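Local atomic coordinates of acyl-homoserine-lactone synthase (Mesorhizobium sp. ORS 3359, PDB entry 6WNS), a protein that catalyses the synthesis of acyl-homoserine lactone quorum-sensing signals, using an acyl-coenzyme A donor and, as in its family, probably S-adenosylmethionine. Residues A[21-26]-A[45-50]; A[28-33]-A[103-108]; A[128-133]-A[184-189]. All coordinates share one frame; numbering follows the deposited sequence.

Interaction 1 (A[21-26]-A[45-50]); sequences RYFRIR and IEIDAF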
loop_
_atom_site.group_PDB
_atom_site.type_symbol
_atom_site.label_atom_id
_atom_site.label_comp_id
_atom_site.label_asym_id
_atom_site.label_seq_id
_atom_site.Cartn_x
_atom_site.Cartn_y
_atom_site.Cartn_z
ATOM N N ARG A 21 17.284 1.811 2.619
ATOM C CA ARG A 21 16.650 2.550 3.739
ATOM C C ARG A 21 15.232 2.023 3.949
ATOM O O ARG A 21 14.827 1.884 5.082
ATOM C CB ARG A 21 16.694 4.063 3.480
ATOM C CG ARG A 21 18.113 4.619 3.582
ATOM C CD ARG A 21 18.172 6.123 3.724
ATOM N NE ARG A 21 17.364 6.826 2.739
ATOM C CZ ARG A 21 17.776 7.166 1.519
ATOM N NH1 ARG A 21 19.003 6.849 1.109
ATOM N NH2 ARG A 21 16.939 7.836 0.735
ATOM N N TYR A 22 14.508 1.745 2.862
ATOM C CA TYR A 22 13.111 1.286 2.921
ATOM C C TYR A 22 13.062 -0.043 3.729
ATOM O O TYR A 22 12.205 -0.167 4.619
ATOM C CB TYR A 22 12.587 1.119 1.486
ATOM C CG TYR A 22 11.294 0.365 1.410
ATOM C CD1 TYR A 22 10.121 0.929 1.901
ATOM C CD2 TYR A 22 11.221 -0.930 0.891
ATOM C CE1 TYR A 22 8.937 0.217 1.944
ATOM C CE2 TYR A 22 10.003 -1.612 0.844
ATOM C CZ TYR A 22 8.842 -1.016 1.304
ATOM O OH TYR A 22 7.677 -1.724 1.280
ATOM N N PHE A 23 13.932 -1.014 3.432
ATOM C CA PHE A 23 13.914 -2.317 4.147
ATOM C C PHE A 23 14.342 -2.161 5.624
ATOM O O PHE A 23 13.894 -2.901 6.520
ATOM C CB PHE A 23 14.707 -3.351 3.392
ATOM C CG PHE A 23 13.913 -3.839 2.209
ATOM C CD1 PHE A 23 14.302 -3.525 0.915
ATOM C CD2 PHE A 23 12.788 -4.614 2.388
ATOM C CE1 PHE A 23 13.558 -3.949 -0.192
ATOM C CE2 PHE A 23 12.058 -5.053 1.295
ATOM C CZ PHE A 23 12.420 -4.696 0.008
ATOM N N ARG A 24 15.156 -1.169 5.918
ATOM C CA ARG A 24 15.566 -0.847 7.320
ATOM C C ARG A 24 14.382 -0.240 8.041
ATOM O O ARG A 24 14.165 -0.566 9.215
ATOM C CB ARG A 24 16.781 0.100 7.320
ATOM C CG ARG A 24 18.035 -0.547 6.739
ATOM C CD ARG A 24 19.379 0.058 7.204
ATOM N NE ARG A 24 20.483 0.039 6.237
ATOM C CZ ARG A 24 20.730 -0.857 5.255
ATOM N NH1 ARG A 24 19.921 -1.890 5.036
ATOM N NH2 ARG A 24 21.790 -0.690 4.457
ATOM N N ILE A 25 13.667 0.674 7.378
ATOM C CA ILE A 25 12.444 1.304 7.908
ATOM C C ILE A 25 11.403 0.237 8.250
ATOM O O ILE A 25 10.744 0.314 9.323
ATOM C CB ILE A 25 11.949 2.374 6.929
ATOM C CG1 ILE A 25 12.866 3.595 6.989
ATOM C CG2 ILE A 25 10.529 2.730 7.242
ATOM C CD1 ILE A 25 12.554 4.652 5.927
ATOM N N ARG A 26 11.226 -0.741 7.389
ATOM C CA ARG A 26 10.284 -1.867 7.681
ATOM C C ARG A 26 10.684 -2.621 8.941
ATOM O O ARG A 26 9.796 -3.075 9.741
ATOM C CB ARG A 26 10.234 -2.742 6.424
ATOM C CG ARG A 26 9.342 -2.036 5.415
ATOM C CD ARG A 26 9.139 -2.761 4.153
ATOM N NE ARG A 26 8.678 -4.133 4.393
ATOM C CZ ARG A 26 8.509 -4.990 3.397
ATOM N NH1 ARG A 26 8.469 -4.549 2.161
ATOM N NH2 ARG A 26 8.360 -6.266 3.646
ATOM N N ILE A 45 16.508 -5.698 8.907
ATOM C CA ILE A 45 15.550 -5.435 7.823
ATOM C C ILE A 45 14.292 -6.281 8.078
ATOM O O ILE A 45 14.339 -7.202 8.877
ATOM C CB ILE A 45 16.123 -5.751 6.432
ATOM C CG1 ILE A 45 16.450 -7.228 6.354
ATOM C CG2 ILE A 45 17.328 -4.902 6.071
ATOM C CD1 ILE A 45 16.627 -7.758 4.932
ATOM N N GLU A 46 13.209 -5.869 7.472
ATOM C CA GLU A 46 11.982 -6.725 7.422
ATOM C C GLU A 46 11.653 -6.924 5.938
ATOM O O GLU A 46 11.563 -5.958 5.156
ATOM C CB GLU A 46 10.890 -6.160 8.293
ATOM C CG GLU A 46 9.651 -7.067 8.406
ATOM C CD GLU A 46 8.699 -7.008 7.215
ATOM O OE1 GLU A 46 8.517 -5.916 6.642
ATOM O OE2 GLU A 46 8.059 -8.089 6.938
ATOM N N ILE A 47 11.376 -8.183 5.588
ATOM C CA ILE A 47 11.179 -8.587 4.198
ATOM C C ILE A 47 10.330 -9.860 4.229
ATOM O O ILE A 47 10.523 -10.701 5.090
ATOM C CB ILE A 47 12.544 -8.703 3.466
ATOM C CG1 ILE A 47 12.381 -8.931 1.970
ATOM C CG2 ILE A 47 13.373 -9.808 4.074
ATOM C CD1 ILE A 47 13.721 -8.869 1.185
ATOM N N ASP A 48 9.416 -9.982 3.276
ATOM C CA ASP A 48 8.494 -11.125 3.252
ATOM C C ASP A 48 8.512 -11.788 1.877
ATOM O O ASP A 48 9.315 -11.435 0.968
ATOM C CB ASP A 48 7.107 -10.718 3.745
ATOM C CG ASP A 48 6.285 -9.926 2.752
ATOM O OD1 ASP A 48 6.746 -9.800 1.591
ATOM O OD2 ASP A 48 5.259 -9.354 3.209
ATOM N N ALA A 49 7.678 -12.812 1.727
ATOM C CA ALA A 49 7.684 -13.635 0.497
ATOM C C ALA A 49 7.304 -12.800 -0.721
ATOM O O ALA A 49 7.512 -13.272 -1.844
ATOM C CB ALA A 49 6.717 -14.779 0.721
ATOM N N PHE A 50 6.685 -11.644 -0.540
ATOM C CA PHE A 50 6.133 -10.843 -1.639
ATOM C C PHE A 50 7.091 -9.773 -2.098
ATOM O O PHE A 50 6.821 -9.103 -3.140
ATOM C CB PHE A 50 4.781 -10.259 -1.253
ATOM C CG PHE A 50 3.872 -11.331 -0.697
ATOM C CD1 PHE A 50 3.510 -12.451 -1.462
ATOM C CD2 PHE A 50 3.366 -11.223 0.585
ATOM C CE1 PHE A 50 2.674 -13.439 -0.925
ATOM C CE2 PHE A 50 2.579 -12.228 1.124
ATOM C CZ PHE A 50 2.181 -13.306 0.348
#

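Interaction 2 (A[28-33]-A[103-108]); sequences DIYVKQ and WTRFFV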
loop_
_atom_site.group_PDB
_atom_site.type_symbol
_atom_site.label_atom_id
_atom_site.label_comp_id
_atom_site.label_asym_id
_atom_site.label_seq_id
_atom_site.Cartn_x
_atom_site.Cartn_y
_atom_site.Cartn_z
ATOM N N ASP A 28 12.139 -1.090 11.505
ATOM C CA ASP A 28 11.730 -0.141 12.589
ATOM C C ASP A 28 10.223 -0.253 12.843
ATOM O O ASP A 28 9.795 -0.249 14.021
ATOM C CB ASP A 28 12.126 1.283 12.259
ATOM C CG ASP A 28 13.623 1.507 12.126
ATOM O OD1 ASP A 28 14.393 0.831 12.794
ATOM O OD2 ASP A 28 14.004 2.339 11.301
ATOM N N ILE A 29 9.423 -0.390 11.806
ATOM C CA ILE A 29 7.950 -0.310 11.879
ATOM C C ILE A 29 7.381 -1.656 12.278
ATOM O O ILE A 29 6.504 -1.693 13.163
ATOM C CB ILE A 29 7.373 0.110 10.529
ATOM C CG1 ILE A 29 7.635 1.578 10.234
ATOM C CG2 ILE A 29 5.883 -0.233 10.418
ATOM C CD1 ILE A 29 7.272 1.920 8.807
ATOM N N TYR A 30 7.787 -2.719 11.587
ATOM C CA TYR A 30 7.071 -4.012 11.650
ATOM C C TYR A 30 7.720 -4.915 12.677
ATOM O O TYR A 30 6.953 -5.719 13.287
ATOM C CB TYR A 30 6.984 -4.699 10.275
ATOM C CG TYR A 30 6.150 -3.913 9.315
ATOM C CD1 TYR A 30 6.732 -3.034 8.420
ATOM C CD2 TYR A 30 4.760 -3.971 9.362
ATOM C CE1 TYR A 30 5.956 -2.281 7.555
ATOM C CE2 TYR A 30 3.966 -3.193 8.523
ATOM C CZ TYR A 30 4.572 -2.328 7.637
ATOM O OH TYR A 30 3.804 -1.582 6.804
ATOM N N VAL A 31 9.065 -4.969 12.729
ATOM C CA VAL A 31 9.729 -5.942 13.640
ATOM C C VAL A 31 9.791 -5.299 15.032
ATOM O O VAL A 31 9.414 -6.043 15.995
ATOM C CB VAL A 31 11.095 -6.424 13.120
ATOM C CG1 VAL A 31 11.900 -7.185 14.158
ATOM C CG2 VAL A 31 10.851 -7.302 11.868
ATOM N N LYS A 32 10.215 -4.015 15.121
ATOM C CA LYS A 32 10.599 -3.360 16.397
ATOM C C LYS A 32 9.298 -3.100 17.164
ATOM O O LYS A 32 9.302 -3.171 18.401
ATOM C CB LYS A 32 11.505 -2.148 16.116
ATOM C CG LYS A 32 12.547 -1.810 17.163
ATOM C CD LYS A 32 13.338 -0.535 16.876
ATOM C CE LYS A 32 12.645 0.724 17.369
ATOM N NZ LYS A 32 12.602 1.766 16.309
ATOM N N GLN A 33 8.159 -2.971 16.514
ATOM C CA GLN A 33 6.906 -2.873 17.322
ATOM C C GLN A 33 6.032 -4.143 17.233
ATOM O O GLN A 33 4.862 -4.100 17.703
ATOM C CB GLN A 33 6.227 -1.560 16.978
ATOM C CG GLN A 33 5.405 -1.618 15.735
ATOM C CD GLN A 33 5.303 -0.213 15.198
ATOM O OE1 GLN A 33 4.378 0.125 14.465
ATOM N NE2 GLN A 33 6.260 0.623 15.576
ATOM N N TRP A 103 -2.696 -4.154 -2.595
ATOM C CA TRP A 103 -2.092 -3.157 -1.677
ATOM C C TRP A 103 -1.700 -3.826 -0.358
ATOM O O TRP A 103 -2.592 -4.444 0.294
ATOM C CB TRP A 103 -3.102 -2.047 -1.442
ATOM C CG TRP A 103 -2.672 -0.876 -0.625
ATOM C CD1 TRP A 103 -1.414 -0.434 -0.343
ATOM C CD2 TRP A 103 -3.573 0.098 -0.070
ATOM N NE1 TRP A 103 -1.483 0.745 0.367
ATOM C CE2 TRP A 103 -2.785 1.105 0.522
ATOM C CE3 TRP A 103 -4.971 0.261 -0.096
ATOM C CZ2 TRP A 103 -3.348 2.193 1.171
ATOM C CZ3 TRP A 103 -5.534 1.329 0.550
ATOM C CH2 TRP A 103 -4.731 2.293 1.170
ATOM N N THR A 104 -0.417 -3.694 0.014
ATOM C CA THR A 104 0.063 -4.078 1.355
ATOM C C THR A 104 0.974 -2.948 1.862
ATOM O O THR A 104 1.445 -2.109 1.053
ATOM C CB THR A 104 0.739 -5.459 1.287
ATOM O OG1 THR A 104 1.685 -5.477 0.208
ATOM C CG2 THR A 104 -0.242 -6.595 1.082
ATOM N N ARG A 105 1.320 -3.008 3.139
ATOM C CA ARG A 105 2.431 -2.206 3.710
ATOM C C ARG A 105 2.192 -0.709 3.504
ATOM O O ARG A 105 3.087 -0.031 3.069
ATOM C CB ARG A 105 3.730 -2.766 3.154
ATOM C CG ARG A 105 3.864 -4.250 3.463
ATOM C CD ARG A 105 3.514 -4.771 4.861
ATOM N NE ARG A 105 4.029 -6.139 5.024
ATOM C CZ ARG A 105 5.239 -6.401 5.504
ATOM N NH1 ARG A 105 5.887 -5.467 6.181
ATOM N NH2 ARG A 105 5.669 -7.645 5.565
ATOM N N PHE A 106 0.997 -0.226 3.827
ATOM C CA PHE A 106 0.748 1.221 3.894
ATOM C C PHE A 106 1.376 1.737 5.173
ATOM O O PHE A 106 1.119 1.141 6.226
ATOM C CB PHE A 106 -0.738 1.538 3.923
ATOM C CG PHE A 106 -1.032 2.981 4.215
ATOM C CD1 PHE A 106 -0.932 3.940 3.216
ATOM C CD2 PHE A 106 -1.394 3.373 5.495
ATOM C CE1 PHE A 106 -1.270 5.264 3.488
ATOM C CE2 PHE A 106 -1.695 4.698 5.771
ATOM C CZ PHE A 106 -1.649 5.632 4.758
ATOM N N PHE A 107 2.254 2.706 5.088
ATOM C CA PHE A 107 2.748 3.369 6.317
ATOM C C PHE A 107 2.997 4.850 6.052
ATOM O O PHE A 107 3.349 5.265 4.920
ATOM C CB PHE A 107 4.038 2.697 6.787
ATOM C CG PHE A 107 5.164 2.904 5.818
ATOM C CD1 PHE A 107 5.227 2.195 4.630
ATOM C CD2 PHE A 107 6.116 3.878 6.054
ATOM C CE1 PHE A 107 6.250 2.420 3.727
ATOM C CE2 PHE A 107 7.172 4.056 5.175
ATOM C CZ PHE A 107 7.243 3.328 4.023
ATOM N N VAL A 108 2.907 5.583 7.140
ATOM C CA VAL A 108 3.324 6.985 7.258
ATOM C C VAL A 108 4.257 7.084 8.457
ATOM O O VAL A 108 3.915 6.617 9.632
ATOM C CB VAL A 108 2.082 7.885 7.438
ATOM C CG1 VAL A 108 2.456 9.351 7.453
ATOM C CG2 VAL A 108 1.028 7.586 6.377
HETATM O O HOH W 1 1.355 -1.509 6.921
#

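Interaction 3 (A[128-133]-A[184-189]); sequences GLLETA and EAIEQT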
loop_
_atom_site.group_PDB
_atom_site.type_symbol
_atom_site.label_atom_id
_atom_site.label_comp_id
_atom_site.label_asym_id
_atom_site.label_seq_id
_atom_site.Cartn_x
_atom_site.Cartn_y
_atom_site.Cartn_z
ATOM N N GLY A 128 -1.145 9.173 -4.183
ATOM C CA GLY A 128 -0.012 8.772 -5.037
ATOM C C GLY A 128 -0.183 7.337 -5.476
ATOM O O GLY A 128 0.225 6.983 -6.619
ATOM N N LEU A 129 -0.786 6.550 -4.580
ATOM C CA LEU A 129 -1.145 5.129 -4.818
ATOM C C LEU A 129 -2.132 5.101 -5.991
ATOM O O LEU A 129 -1.855 4.362 -6.929
ATOM C CB LEU A 129 -1.757 4.486 -3.573
ATOM C CG LEU A 129 -2.045 2.989 -3.719
ATOM C CD1 LEU A 129 -0.740 2.163 -3.737
ATOM C CD2 LEU A 129 -2.999 2.490 -2.633
ATOM N N LEU A 130 -3.215 5.881 -5.937
ATOM C CA LEU A 130 -4.268 5.863 -6.998
ATOM C C LEU A 130 -3.673 6.358 -8.309
ATOM O O LEU A 130 -3.969 5.766 -9.360
ATOM C CB LEU A 130 -5.438 6.759 -6.618
ATOM C CG LEU A 130 -6.195 6.326 -5.374
ATOM C CD1 LEU A 130 -7.263 7.345 -5.028
ATOM C CD2 LEU A 130 -6.779 4.939 -5.573
ATOM N N GLU A 131 -2.853 7.399 -8.233
ATOM C CA GLU A 131 -2.232 8.013 -9.429
ATOM C C GLU A 131 -1.261 7.017 -10.074
ATOM O O GLU A 131 -1.214 6.917 -11.312
ATOM C CB GLU A 131 -1.587 9.344 -9.051
ATOM C CG GLU A 131 -2.615 10.447 -8.942
ATOM C CD GLU A 131 -2.017 11.861 -8.790
ATOM O OE1 GLU A 131 -2.484 12.590 -7.933
ATOM O OE2 GLU A 131 -1.134 12.246 -9.589
ATOM N N THR A 132 -0.469 6.320 -9.285
ATOM C CA THR A 132 0.478 5.314 -9.816
ATOM C C THR A 132 -0.326 4.184 -10.444
ATOM O O THR A 132 0.036 3.784 -11.629
ATOM C CB THR A 132 1.430 4.862 -8.725
ATOM O OG1 THR A 132 1.972 6.070 -8.183
ATOM C CG2 THR A 132 2.500 3.925 -9.240
ATOM N N ALA A 133 -1.436 3.760 -9.766
ATOM C CA ALA A 133 -2.202 2.611 -10.299
ATOM C C ALA A 133 -2.847 3.033 -11.640
ATOM O O ALA A 133 -2.827 2.219 -12.598
ATOM C CB ALA A 133 -3.218 2.149 -9.288
ATOM N N GLU A 184 -12.047 10.258 -10.034
ATOM C CA GLU A 184 -12.930 10.990 -9.085
ATOM C C GLU A 184 -12.323 10.770 -7.706
ATOM O O GLU A 184 -12.016 11.793 -7.003
ATOM C CB GLU A 184 -14.422 10.585 -9.153
ATOM C CG GLU A 184 -14.753 9.239 -9.826
ATOM C CD GLU A 184 -14.983 9.238 -11.345
ATOM O OE1 GLU A 184 -14.075 8.803 -12.098
ATOM O OE2 GLU A 184 -16.082 9.616 -11.771
ATOM N N ALA A 185 -12.101 9.492 -7.374
ATOM C CA ALA A 185 -11.458 9.058 -6.115
ATOM C C ALA A 185 -10.233 9.985 -5.946
ATOM O O ALA A 185 -10.113 10.779 -4.864
ATOM C CB ALA A 185 -11.164 7.572 -6.193
ATOM N N ILE A 186 -9.446 10.092 -7.044
ATOM C CA ILE A 186 -8.198 10.904 -7.034
ATOM C C ILE A 186 -8.516 12.353 -6.644
ATOM O O ILE A 186 -7.844 12.894 -5.734
ATOM C CB ILE A 186 -7.467 10.772 -8.377
ATOM C CG1 ILE A 186 -6.851 9.371 -8.507
ATOM C CG2 ILE A 186 -6.405 11.848 -8.498
ATOM C CD1 ILE A 186 -6.974 8.771 -9.903
ATOM N N GLU A 187 -9.500 12.963 -7.304
ATOM C CA GLU A 187 -9.793 14.406 -7.145
ATOM C C GLU A 187 -10.174 14.732 -5.689
ATOM O O GLU A 187 -9.557 15.712 -5.071
ATOM C CB GLU A 187 -10.923 14.826 -8.093
ATOM C CG GLU A 187 -10.399 15.611 -9.258
ATOM C CD GLU A 187 -9.375 16.617 -8.790
ATOM O OE1 GLU A 187 -8.105 16.373 -9.182
ATOM O OE2 GLU A 187 -9.843 17.601 -7.981
ATOM N N GLN A 188 -11.156 13.978 -5.172
ATOM C CA GLN A 188 -11.766 14.204 -3.832
ATOM C C GLN A 188 -10.642 14.051 -2.779
ATOM O O GLN A 188 -10.613 14.813 -1.773
ATOM C CB GLN A 188 -12.932 13.219 -3.627
ATOM C CG GLN A 188 -14.304 13.862 -3.390
ATOM C CD GLN A 188 -14.352 14.877 -2.271
ATOM O OE1 GLN A 188 -14.159 16.153 -2.552
ATOM N NE2 GLN A 188 -14.722 14.362 -1.022
ATOM N N THR A 189 -9.689 13.169 -3.043
ATOM C CA THR A 189 -8.598 12.841 -2.075
ATOM C C THR A 189 -7.718 14.099 -1.903
ATOM O O THR A 189 -7.567 14.634 -0.704
ATOM C CB THR A 189 -7.776 11.616 -2.510
ATOM O OG1 THR A 189 -8.603 10.377 -2.501
ATOM C CG2 THR A 189 -6.570 11.399 -1.602
#

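Interaction 1 (A[21-26]-A[45-50])
R26, on the helical segment 21-26, meets E46 of the irregular segment 45-50, and this charged pair forms the close part of the contact. R26 turns the side of its guanidinium to the carboxylate, so that R26 NE (2.9 Å) and R26 NH2 (3.0 Å) both donate to E46 OE1. NE meets that oxygen nearly along its C-O axis, whereas NH2 arrives from above the carboxylate plane, the two flat groups being turned 36° apart. A bend in the R26 chain (chi3 53°) puts NE where this grip is possible. R26 NH1 donates to Y22 OH at 3.1 Å; R26 NH2 has a second partner in D51.

Beside the pair, the backbone joins in. E46 N donates to F23 O at 3.2 Å, and E46 O lies over one face of the R26 guanidinium while meeting the F23 ring at its edge, 3.3 Å from CD2. Farther along the loop, D48 OD1 accepts from F50 N in an Asx turn, and the D48 carboxylate is salt-bridged to R72 and R105.

Toward the exterior the fit loosens. F23 CE2 touches I47 CG1 obliquely at 3.9 Å, and the exposed R24 merely brings NH1 to 4.1 Å from I45 CG2, at the edge of its guanidinium.

The chemistry is that of a buried charge network. OE1 of E46 is shared with R105, so one carboxylate oxygen joins two arginines and would probably offset the repulsion between their neighbouring positive groups.

Interaction 2 (A[28-33]-A[103-108])
The ring of Y30 and the guanidinium of R105 set the geometry here, a cation-pi contact in which the charged group is tipped rather than laid flat. CZ of R105 stands 4.4 Å from the centroid of the Y30 ring and only 2° off its normal, yet the two planes are 63° apart. The guanidinium thus turns its edge to the ring, with NH1 over the centre, 3.3 Å above the plane. Behind it, R105 CD packs 3.8 Å from Y30 CZ, placed there by a bend in the chain (chi2 -44°). I29 CG2 covers the centre of the opposite face, so the phenol is clamped between a cation and a methyl group.

At the ring's edge, near its plane, a water lies 2.5 Å from Y30 OH and donates to F106 O at 2.7 Å, bridging helix and strand. An alanine in place of Y30 would probably leave NH1 of R105 without its aromatic face and this water without its phenolic partner. Alongside, I29 lies roughly perpendicular to the F107 side chain, its CD1 3.6 Å from CD2 of F107.

The R105 guanidinium is also held by E46 and D48. The left-handed backbone conformation of R105 is consistent with the beta bulge known in the fourth strand of the acetyltransferase fold. Helix 16-31 packs here on strand 100-108, which bonds to strands 69-75 and 140-146, while W103 and F106 reach helix 121-135 through L126, L129 and V125.

Interaction 3 (A[128-133]-A[184-189])
An antiparallel helix pair brings L130 against I186, where helix 121-135 is flanked by the late helix 183-192. The axes of the short segments 128-133 and 184-189 approach to 9.6 Å, with 152° between their directions, and a single leucine-isoleucine pair carries most of this contact. The L130 and I186 side chains run alongside one another, pointing opposite ways, so that the closest touch falls near the base of the leucine, its CB lying 3.5 Å from CG1 of I186. Farther out, CD1 of L130 is met by a turn of the partner helix: A185 CB is 4.1 Å away, I186 N 4.0 Å and T189 OG1 4.2 Å.

The hydroxyl facing the leucine has its polar needs met: OG1 of T189 donates to A185 O at 2.8 Å, from above the carbonyl plane, and also has W158 as a hydrogen-bond partner. Beside this apolar core, E131 runs out extended beyond CG and lays OE1 4.0 Å from CG2 of I186, its charge paired with R190 on the same partner helix.

The arrangement is plain helix-on-helix packing within an acetyltransferase-like fold: helix 121-135 is the connection of a beta-alpha-beta crossover, linking the adjacent parallel strands 100-108 and 140-146, and helix 183-192, which follows strand 174-180, packs alongside it.

How the interactions relate
Interactions 1 and 2 share helix 16-31 and lie with centres about 9 Å apart; their segments alternate along the chain. R105 joins them directly through its salt bridges to the 45-50 loop. Interaction 3 comes later in the chain and on the opposite side of its centre, its own centre about 25 Å from that of interaction 1 and about 22 Å from that of interaction 2. Strand 100-108 connects the two regions: it leads on to helix 121-135, and W103 packs against L129. The mixed sheet thus links a charged N-terminal region with apolar helix packing, as a single acetyltransferase-like unit.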